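Local atomic coordinates of hydrogenase maturation factor (Thermoanaerobacter tengcongensis, PDB entry 3VTI), a protein that probably converts a carbamoyl group, transferred to it by HypF, into a nitrile by ATP-dependent dehydration during maturation of [NiFe]-hydrogenases. Residues Ala53-Val58 with Ser175-Leu180; Asp199-Gly204 with Ala248-Val253. All coordinates share one frame; numbering follows the deposited sequence.

Contact 1 of 2, residues Ala53-Val58 with Ser175-Leu180; sequences AVCGTV and SDVAPL
Ala178 O accepts a hydrogen bond from Asn59 ND2 of helix 49-60, while Cys55 CB merely packs against it, 3.6 Å from Ala178 O. Asn59 also takes the N-H of Leu180 on its OD1, so one amide, a turn along the helix from Cys55, grips the backbone on both sides of Pro179. Between the two segments themselves the meeting is nonpolar. The thiol of Cys55 is anti to its own carbonyl carbon (chi1 -70°), which carries SG over the face of the Ala178-Pro179 peptide group, 3.5 Å from Ala178 C. The same sulfur sits over the face of the pyrrolidine ring, toward its nitrogen side, with Cys55 SG 3.5 Å from Pro179 CD. On one flank Val177 turns a single branch to the cysteine, its CG1 standing 4.0 Å from Cys55 CB; on the other, Val58 and Pro179 lie side by side, with Val58 CG1 4.1 Å from Pro179 CB. The helix continues the packing elsewhere, Val54 and Val58 resting on helix 83-100 and Thr57 on strand 30-37. The contact thus joins a helix of the AIR synthase N-terminal family region to the loop that leads into helix 181-187 of the C-terminal one, with Leu180 as the N-cap. Proline suits this place chemically: its ring nitrogen has no N-H to satisfy beneath the sulfur, while the neighbouring polar groups of Ala178 and Leu180 are paired by Asn59, next to the magnesium ligand Asp60.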
# COMPACT_ATOMS: atom_id res chain seq x y z
N ALA C 53 3.74 -12.84 3.37
CA ALA C 53 3.64 -12.62 1.94
C ALA C 53 3.98 -13.88 1.14
O ALA C 53 3.39 -14.14 0.09
CB ALA C 53 4.53 -11.47 1.53
N VAL C 54 4.95 -14.65 1.63
CA VAL C 54 5.36 -15.87 0.95
C VAL C 54 4.36 -16.99 1.23
O VAL C 54 3.76 -17.54 0.31
CB VAL C 54 6.79 -16.32 1.35
CG1 VAL C 54 7.18 -17.61 0.64
CG2 VAL C 54 7.79 -15.22 1.03
N CYS C 55 4.16 -17.30 2.50
CA CYS C 55 3.32 -18.40 2.93
C CYS C 55 1.92 -18.34 2.35
O CYS C 55 1.41 -19.35 1.84
CB CYS C 55 3.29 -18.46 4.46
SG CYS C 55 4.89 -19.01 5.14
N GLY C 56 1.31 -17.16 2.41
CA GLY C 56 -0.05 -16.99 1.93
C GLY C 56 -0.22 -17.36 0.47
O GLY C 56 -1.21 -17.98 0.09
N THR C 57 0.74 -16.97 -0.34
CA THR C 57 0.71 -17.26 -1.76
C THR C 57 1.15 -18.69 -2.07
O THR C 57 0.65 -19.31 -3.01
CB THR C 57 1.54 -16.25 -2.53
OG1 THR C 57 0.87 -14.98 -2.49
CG2 THR C 57 1.73 -16.68 -3.98
N VAL C 58 2.08 -19.21 -1.28
CA VAL C 58 2.46 -20.61 -1.39
C VAL C 58 1.22 -21.46 -1.10
O VAL C 58 0.91 -22.40 -1.82
CB VAL C 58 3.63 -20.96 -0.43
CG1 VAL C 58 3.75 -22.49 -0.20
CG2 VAL C 58 4.95 -20.36 -0.95
N SER C 175 1.10 -15.82 16.13
CA SER C 175 0.56 -16.11 14.81
C SER C 175 0.99 -17.50 14.36
O SER C 175 2.00 -18.03 14.81
CB SER C 175 1.04 -15.07 13.82
OG SER C 175 0.57 -15.37 12.52
N ASP C 176 0.21 -18.09 13.46
CA ASP C 176 0.43 -19.47 13.03
C ASP C 176 1.04 -19.55 11.63
O ASP C 176 1.08 -20.63 11.05
CB ASP C 176 -0.88 -20.26 13.08
CG ASP C 176 -1.93 -19.74 12.10
OD1 ASP C 176 -1.81 -18.60 11.61
OD2 ASP C 176 -2.90 -20.49 11.81
N VAL C 177 1.49 -18.41 11.10
CA VAL C 177 2.04 -18.31 9.74
C VAL C 177 2.95 -19.47 9.41
O VAL C 177 3.95 -19.71 10.11
CB VAL C 177 2.85 -17.01 9.51
CG1 VAL C 177 3.02 -16.74 8.02
CG2 VAL C 177 2.16 -15.85 10.16
N ALA C 178 2.59 -20.18 8.35
CA ALA C 178 3.30 -21.38 7.90
C ALA C 178 2.98 -21.69 6.44
O ALA C 178 1.88 -21.39 5.98
CB ALA C 178 2.96 -22.56 8.79
N PRO C 179 3.95 -22.28 5.71
CA PRO C 179 3.66 -22.82 4.38
C PRO C 179 3.13 -24.24 4.52
O PRO C 179 3.73 -25.07 5.21
CB PRO C 179 5.03 -22.82 3.70
CG PRO C 179 6.01 -23.02 4.82
CD PRO C 179 5.38 -22.40 6.06
N LEU C 180 2.01 -24.51 3.86
CA LEU C 180 1.30 -25.77 4.04
C LEU C 180 1.40 -26.67 2.83
O LEU C 180 0.77 -27.73 2.78
CB LEU C 180 -0.17 -25.53 4.37
CG LEU C 180 -0.50 -24.76 5.65
CD1 LEU C 180 -1.95 -24.37 5.61
CD2 LEU C 180 -0.19 -25.59 6.90

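Contact 2 of 2, residues Asp199-Gly204 with Ala248-Val253; sequences DPTRGG and ANEGKV. With MG (magnesium ion), chain K.
Asn249 and Pro200 supply the one direct hydrogen bond between the segments: Asn249 N donates to Pro200 O at 2.9 Å, lying in the carbonyl plane but with a bent N-H...O angle of 142°. Pro200 is the centre of an inverse gamma turn, closed by a weak bond from Thr201 N to Asp199 O, and a type II turn follows from Thr201 to Gly204. A weaker polar contact is the CA-H of Asp199 directed at Lys252 O, 3.4 Å from Asp199 CA. Van der Waals packing fills in around these bonds. The amide of Asn249, whose OD1 is bound by Gly154 N, crosses the proline ring with ND2 4.0 Å from Pro200 CG; Glu250, bent at chi2 (-64°), lays its OE2 3.4 Å from Thr201 CG2, the two side chains nearly perpendicular. Metal and water form the third group. Asp199 OD1 binds magnesium at 2.4 Å, alongside water 2, Asp22 and Asp60, while Asp199 OD2 meets water 1 at 2.8 Å, and that water reaches Glu250 OE1 by a weak bond of 3.3 Å. An alanine in place of Glu250 would probably leave water 1 less firmly held behind the metal ligand and remove one of the groups packed on the Thr201 methyl. Asp199 therefore divides its carboxylate between first and second shell, one oxygen on the cation and the other on a water that also makes a weak link to Glu250, so the second shell may help to fix how the carboxylate is turned.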
# COMPACT_ATOMS: atom_id res chain seq x y z
N ASP C 199 -7.59 -22.22 2.74
CA ASP C 199 -7.08 -21.63 3.97
C ASP C 199 -8.02 -20.54 4.50
O ASP C 199 -8.39 -19.62 3.76
CB ASP C 199 -5.65 -21.10 3.77
CG ASP C 199 -5.53 -20.12 2.61
OD1 ASP C 199 -6.36 -20.16 1.66
OD2 ASP C 199 -4.57 -19.32 2.64
N PRO C 200 -8.43 -20.64 5.79
CA PRO C 200 -9.41 -19.71 6.34
C PRO C 200 -8.69 -18.45 6.77
O PRO C 200 -8.28 -18.32 7.92
CB PRO C 200 -10.00 -20.47 7.54
CG PRO C 200 -9.06 -21.64 7.81
CD PRO C 200 -7.93 -21.58 6.81
N THR C 201 -8.51 -17.54 5.82
CA THR C 201 -7.83 -16.28 6.07
C THR C 201 -8.91 -15.22 6.37
O THR C 201 -9.76 -15.42 7.25
CB THR C 201 -6.91 -15.89 4.90
OG1 THR C 201 -7.63 -16.01 3.67
CG2 THR C 201 -5.69 -16.83 4.81
N ARG C 202 -8.91 -14.11 5.64
CA ARG C 202 -9.90 -13.06 5.86
C ARG C 202 -11.34 -13.57 6.04
O ARG C 202 -11.99 -13.97 5.06
CB ARG C 202 -9.86 -12.03 4.71
CG ARG C 202 -10.89 -10.89 4.87
CD ARG C 202 -10.24 -9.59 5.41
NE ARG C 202 -11.22 -8.52 5.66
CZ ARG C 202 -11.97 -7.91 4.74
NH1 ARG C 202 -11.90 -8.27 3.45
NH2 ARG C 202 -12.82 -6.95 5.10
N GLY C 203 -11.83 -13.52 7.28
CA GLY C 203 -13.19 -13.98 7.60
C GLY C 203 -13.22 -15.32 8.32
O GLY C 203 -14.28 -15.80 8.69
N GLY C 204 -12.05 -15.93 8.50
CA GLY C 204 -11.91 -17.19 9.23
C GLY C 204 -12.59 -18.42 8.64
O GLY C 204 -12.90 -18.47 7.45
N ALA C 248 -8.96 -14.71 11.53
CA ALA C 248 -8.11 -15.25 10.46
C ALA C 248 -7.07 -16.27 10.93
O ALA C 248 -6.63 -16.26 12.08
CB ALA C 248 -7.43 -14.10 9.71
N ASN C 249 -6.68 -17.15 10.01
CA ASN C 249 -5.61 -18.13 10.21
C ASN C 249 -4.62 -18.01 9.06
O ASN C 249 -5.01 -17.60 7.96
CB ASN C 249 -6.19 -19.55 10.25
CG ASN C 249 -7.09 -19.77 11.45
OD1 ASN C 249 -6.61 -20.00 12.57
ND2 ASN C 249 -8.40 -19.70 11.23
N GLU C 250 -3.35 -18.35 9.30
CA GLU C 250 -2.33 -18.26 8.25
C GLU C 250 -1.44 -19.50 8.17
O GLU C 250 -0.49 -19.54 7.38
CB GLU C 250 -1.47 -17.00 8.40
CG GLU C 250 -2.19 -15.67 8.13
CD GLU C 250 -2.66 -15.52 6.69
OE1 GLU C 250 -2.15 -16.24 5.80
OE2 GLU C 250 -3.55 -14.67 6.44
N GLY C 251 -1.76 -20.50 8.99
CA GLY C 251 -1.09 -21.80 8.94
C GLY C 251 -2.07 -22.95 8.99
O GLY C 251 -1.73 -24.04 9.48
N LYS C 252 -3.29 -22.72 8.49
CA LYS C 252 -4.35 -23.74 8.52
C LYS C 252 -5.03 -23.97 7.17
O LYS C 252 -5.12 -23.07 6.33
CB LYS C 252 -5.41 -23.42 9.58
CG LYS C 252 -4.87 -23.14 10.98
CD LYS C 252 -4.23 -24.37 11.61
CE LYS C 252 -3.08 -23.98 12.55
NZ LYS C 252 -3.49 -23.06 13.65
N VAL C 253 -5.51 -25.18 6.96
CA VAL C 253 -6.31 -25.46 5.79
C VAL C 253 -7.58 -26.21 6.20
O VAL C 253 -7.52 -27.09 7.06
CB VAL C 253 -5.51 -26.23 4.68
CG1 VAL C 253 -5.05 -27.63 5.17
CG2 VAL C 253 -6.32 -26.33 3.37
MG MG K . -6.88 -18.53 -0.00
O HOH W 1 -2.62 -19.32 4.65
O HOH W 2 -8.08 -17.29 -1.66

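Contact 1 closes before contact 2 opens along the chain, yet their centres lie only about 10 Å apart. Segment 175-180 is the shared layer: helix 49-60 covers it in contact 1, and it meets segment 248-253 through Asp176, whose carboxylate hydrogen-bonds to the N-H of Glu250, more weakly to that of Gly251, and also forms a salt bridge with Lys252, while Leu180 packs on Gly251 and Lys252. Contact 2 lies at the ends of strands 194-198 and 254-257, antiparallel neighbours in the seven-stranded sheet. Contact 1 joins the two AIR synthase-related regions, whereas contact 2 is internal to the C-terminal one and carries Asp199, which meets Asp22 and Asp60 from the other region at one magnesium ion.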